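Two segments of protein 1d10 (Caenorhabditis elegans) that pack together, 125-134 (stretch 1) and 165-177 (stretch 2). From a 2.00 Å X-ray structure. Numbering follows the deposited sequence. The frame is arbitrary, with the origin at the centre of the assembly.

Stretch 1, residues 125-134: EWLESEQFKL
Stretch 2 165-177: SITGGSAWKVAEG

How are the two backbones held in register? Phe132 and Trp172 form an antiparallel, hydrogen-bonded pair with CA atoms 5.3 Å apart: Phe132 N donates to Trp172 O at 2.8 Å, and Trp172 N donates to Phe132 O, also at 2.8 Å, with N-H...O angles of 151° and 164°. Both residues are extended, with phi/psi near -158/169° for Phe132 and -123/162° for Trp172. The strands, which include 133-134 and 172-175, nevertheless run at 112° between their N-to-C directions, and their axes approach to 4.8 Å. One pair is fully hydrogen-bonded; the chains stay close from Gln131 to Lys133 and part beyond it, Leu134 CA lying 7.9 Å from Ser170 CA. Beside the pair, Gln131 CA lies 3.2 Å from Trp172 O in a CA-H...O contact, and the CA atoms of Gln131 and Lys173 are 4.8 Å apart.

Which bump fills which hollow in the apolar part? The main bump is Val174 (chi1 162°, t), whose CA-to-CB bond points toward stretch 1. Its CG2 methyl settles into the notch formed by two aromatic side chains, 3.3 Å from Phe132 CE1 and 3.5 Å from Trp126 CZ2, approaching both rings obliquely. Trp126 (chi1 -166°, t; chi2 0°) leaves its backbone sideways, yet the end of its indole comes nearer and helps line this pocket. Glu128, with chi1 and chi2 both t and chi3 -50°, adds aliphatic packing: its CG is 4.1 Å from Val174 CG1.

How do the aromatic residues of the bonded pair share one face of the sheet? Phe132 takes chi1 63° (p) and chi2 -83°, bringing the end of its ring nearer to stretch 2. One ring face receives Trp172 CB, 4.0 Å from the ring centroid and 22° off the normal, a CH-pi contact; the closest side-chain atoms, Phe132 CZ and Trp172 CB, are 3.7 Å apart. The Trp172 indole (chi1 -60°, m; chi2 86°) then leads away, so the phenyl packs on the root of Trp172 rather than stacking on its ring.

What closes the other end of the contact? Lys133, extended at phi/psi -124/164°, lays its chain along stretch 2 with chi1 -71° (m), chi2 175° (t), chi3 -94° and chi4 -68° (m). Its CG is 3.3 Å from Ser170 O, and its CE reaches 3.5 Å from Ile166 CD1, so methylenes do the packing while NZ is hydrogen-bonded elsewhere in the structure. Ile166 (m, t) offers its end methyl just before a type I turn from Thr167 to Ser170, closed by Ser170 N to Thr167 O at 3.2 Å and Thr167 N to Ser170 OG at 2.8 Å. Where the backbones part, a water accepts from Leu134 N at 2.8 Å and lies 3.0 Å from Ser170 O, a bond its geometry allows. Next to the turn, Gln131 (m, t) places OE1 3.8 Å from Ala171 CB.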

# COMPACT_ATOMS: atom_id res chain seq x y z
N GLU A 125 -1.67 11.19 -14.69
CA GLU A 125 -0.74 11.87 -13.80
C GLU A 125 -1.37 11.87 -12.42
O GLU A 125 -2.28 12.64 -12.13
CB GLU A 125 -0.46 13.29 -14.28
CG GLU A 125 1.02 13.64 -14.20
CD GLU A 125 1.40 14.86 -15.02
OE1 GLU A 125 2.62 15.12 -15.15
OE2 GLU A 125 0.50 15.56 -15.53
N TRP A 126 -0.88 10.96 -11.58
CA TRP A 126 -1.34 10.79 -10.22
C TRP A 126 -1.41 12.12 -9.49
O TRP A 126 -0.38 12.72 -9.18
CB TRP A 126 -0.39 9.84 -9.49
CG TRP A 126 -0.89 9.31 -8.19
CD1 TRP A 126 -2.08 9.58 -7.59
CD2 TRP A 126 -0.20 8.41 -7.32
NE1 TRP A 126 -2.18 8.90 -6.40
CE2 TRP A 126 -1.03 8.17 -6.21
CE3 TRP A 126 1.05 7.78 -7.38
CZ2 TRP A 126 -0.66 7.32 -5.16
CZ3 TRP A 126 1.42 6.93 -6.34
CH2 TRP A 126 0.57 6.71 -5.24
N LEU A 127 -2.63 12.59 -9.22
CA LEU A 127 -2.85 13.85 -8.52
C LEU A 127 -3.11 13.57 -7.04
O LEU A 127 -3.83 12.63 -6.69
CB LEU A 127 -4.05 14.59 -9.12
CG LEU A 127 -4.06 14.85 -10.63
CD1 LEU A 127 -5.41 15.46 -11.03
CD2 LEU A 127 -2.92 15.77 -11.02
N GLU A 128 -2.52 14.38 -6.18
CA GLU A 128 -2.67 14.22 -4.74
C GLU A 128 -4.11 14.42 -4.27
O GLU A 128 -4.46 14.04 -3.15
CB GLU A 128 -1.74 15.20 -4.03
CG GLU A 128 -1.69 15.03 -2.52
CD GLU A 128 -0.54 15.80 -1.90
OE1 GLU A 128 0.60 15.65 -2.40
OE2 GLU A 128 -0.77 16.54 -0.92
N SER A 129 -4.93 15.02 -5.12
CA SER A 129 -6.32 15.31 -4.78
C SER A 129 -7.33 14.28 -5.26
O SER A 129 -8.54 14.46 -5.09
CB SER A 129 -6.71 16.67 -5.36
OG SER A 129 -6.71 16.60 -6.78
N GLU A 130 -6.86 13.20 -5.87
CA GLU A 130 -7.80 12.21 -6.37
C GLU A 130 -7.74 10.90 -5.62
O GLU A 130 -6.76 10.61 -4.92
CB GLU A 130 -7.54 11.96 -7.86
CG GLU A 130 -6.35 11.08 -8.14
CD GLU A 130 -5.92 11.15 -9.59
OE1 GLU A 130 -5.17 12.09 -9.94
OE2 GLU A 130 -6.33 10.28 -10.39
N GLN A 131 -8.80 10.11 -5.75
CA GLN A 131 -8.83 8.82 -5.10
C GLN A 131 -8.19 7.89 -6.12
O GLN A 131 -8.12 8.23 -7.31
CB GLN A 131 -10.26 8.38 -4.80
CG GLN A 131 -11.02 9.34 -3.91
CD GLN A 131 -12.05 8.65 -3.05
OE1 GLN A 131 -12.65 7.66 -3.45
NE2 GLN A 131 -12.28 9.20 -1.86
N PHE A 132 -7.73 6.74 -5.67
CA PHE A 132 -7.09 5.80 -6.57
C PHE A 132 -7.13 4.40 -5.99
O PHE A 132 -7.50 4.20 -4.83
CB PHE A 132 -5.62 6.20 -6.78
CG PHE A 132 -4.79 6.17 -5.51
CD1 PHE A 132 -4.80 7.24 -4.62
CD2 PHE A 132 -4.01 5.06 -5.20
CE1 PHE A 132 -4.05 7.20 -3.43
CE2 PHE A 132 -3.27 5.01 -4.01
CZ PHE A 132 -3.29 6.08 -3.13
N LYS A 133 -6.78 3.43 -6.81
CA LYS A 133 -6.70 2.05 -6.37
C LYS A 133 -5.28 1.60 -6.69
O LYS A 133 -4.57 2.26 -7.45
CB LYS A 133 -7.72 1.17 -7.10
CG LYS A 133 -9.16 1.44 -6.71
CD LYS A 133 -10.12 0.64 -7.56
CE LYS A 133 -10.61 1.44 -8.76
NZ LYS A 133 -11.48 2.59 -8.36
N LEU A 134 -4.87 0.50 -6.08
CA LEU A 134 -3.55 -0.06 -6.33
C LEU A 134 -3.76 -1.51 -6.65
O LEU A 134 -4.23 -2.28 -5.82
CB LEU A 134 -2.64 0.08 -5.11
CG LEU A 134 -2.05 1.46 -4.80
CD1 LEU A 134 -1.23 1.36 -3.51
CD2 LEU A 134 -1.16 1.93 -5.95
N SER A 165 -11.57 -8.72 -6.79
CA SER A 165 -12.36 -7.66 -7.37
C SER A 165 -12.33 -6.38 -6.53
O SER A 165 -11.92 -6.39 -5.37
CB SER A 165 -13.81 -8.12 -7.54
OG SER A 165 -13.88 -9.26 -8.39
N ILE A 166 -12.76 -5.28 -7.14
CA ILE A 166 -12.79 -4.00 -6.47
C ILE A 166 -13.93 -4.00 -5.46
O ILE A 166 -15.06 -4.37 -5.78
CB ILE A 166 -13.01 -2.86 -7.49
CG1 ILE A 166 -11.82 -2.80 -8.45
CG2 ILE A 166 -13.18 -1.53 -6.77
CD1 ILE A 166 -11.94 -1.75 -9.54
N THR A 167 -13.64 -3.59 -4.23
CA THR A 167 -14.65 -3.55 -3.19
C THR A 167 -14.79 -2.16 -2.59
O THR A 167 -14.18 -1.20 -3.06
CB THR A 167 -14.33 -4.56 -2.06
OG1 THR A 167 -13.12 -4.17 -1.39
CG2 THR A 167 -14.15 -5.96 -2.64
N GLY A 168 -15.61 -2.06 -1.55
CA GLY A 168 -15.82 -0.79 -0.88
C GLY A 168 -14.62 -0.42 -0.02
O GLY A 168 -14.61 0.62 0.64
N GLY A 169 -13.61 -1.29 -0.02
CA GLY A 169 -12.41 -1.02 0.76
C GLY A 169 -11.20 -0.83 -0.14
O GLY A 169 -10.07 -0.71 0.35
N SER A 170 -11.43 -0.77 -1.45
CA SER A 170 -10.35 -0.62 -2.43
C SER A 170 -9.94 0.81 -2.78
O SER A 170 -8.89 1.03 -3.40
CB SER A 170 -10.73 -1.34 -3.73
OG SER A 170 -11.08 -2.70 -3.48
N ALA A 171 -10.75 1.79 -2.40
CA ALA A 171 -10.43 3.18 -2.72
C ALA A 171 -9.49 3.83 -1.70
O ALA A 171 -9.75 3.79 -0.50
CB ALA A 171 -11.70 3.99 -2.84
N TRP A 172 -8.40 4.42 -2.18
CA TRP A 172 -7.44 5.08 -1.32
C TRP A 172 -7.25 6.54 -1.73
O TRP A 172 -7.56 6.93 -2.86
CB TRP A 172 -6.08 4.37 -1.36
CG TRP A 172 -6.14 2.94 -0.92
CD1 TRP A 172 -6.43 1.85 -1.70
CD2 TRP A 172 -5.93 2.43 0.41
NE1 TRP A 172 -6.42 0.70 -0.94
CE2 TRP A 172 -6.12 1.03 0.36
CE3 TRP A 172 -5.61 3.03 1.63
CZ2 TRP A 172 -6.00 0.22 1.49
CZ3 TRP A 172 -5.49 2.22 2.76
CH2 TRP A 172 -5.69 0.83 2.68
N LYS A 173 -6.70 7.31 -0.80
CA LYS A 173 -6.43 8.73 -0.99
C LYS A 173 -5.07 9.03 -0.37
O LYS A 173 -4.75 8.51 0.70
CB LYS A 173 -7.52 9.55 -0.31
CG LYS A 173 -7.25 11.02 -0.23
CD LYS A 173 -8.27 11.72 0.68
CE LYS A 173 -8.22 11.14 2.09
NZ LYS A 173 -9.12 11.84 3.04
N VAL A 174 -4.28 9.86 -1.03
CA VAL A 174 -2.96 10.22 -0.55
C VAL A 174 -3.00 11.49 0.29
O VAL A 174 -3.88 12.33 0.13
CB VAL A 174 -1.97 10.42 -1.73
CG1 VAL A 174 -0.76 11.20 -1.28
CG2 VAL A 174 -1.54 9.07 -2.28
N ALA A 175 -2.04 11.62 1.21
CA ALA A 175 -1.95 12.80 2.07
C ALA A 175 -0.49 12.98 2.47
O ALA A 175 0.24 12.01 2.71
CB ALA A 175 -2.83 12.62 3.31
N GLU A 176 -0.04 14.23 2.54
CA GLU A 176 1.33 14.47 2.93
C GLU A 176 1.49 14.40 4.43
O GLU A 176 0.97 15.24 5.16
CB GLU A 176 1.82 15.84 2.44
CG GLU A 176 3.20 16.18 2.96
CD GLU A 176 4.16 16.61 1.87
OE1 GLU A 176 4.05 17.77 1.41
OE2 GLU A 176 5.00 15.78 1.48
N GLY A 177 2.21 13.38 4.89
CA GLY A 177 2.45 13.24 6.32
C GLY A 177 3.45 14.32 6.66
O GLY A 177 3.15 15.27 7.39
O HOH W 1 -6.85 -0.79 -4.55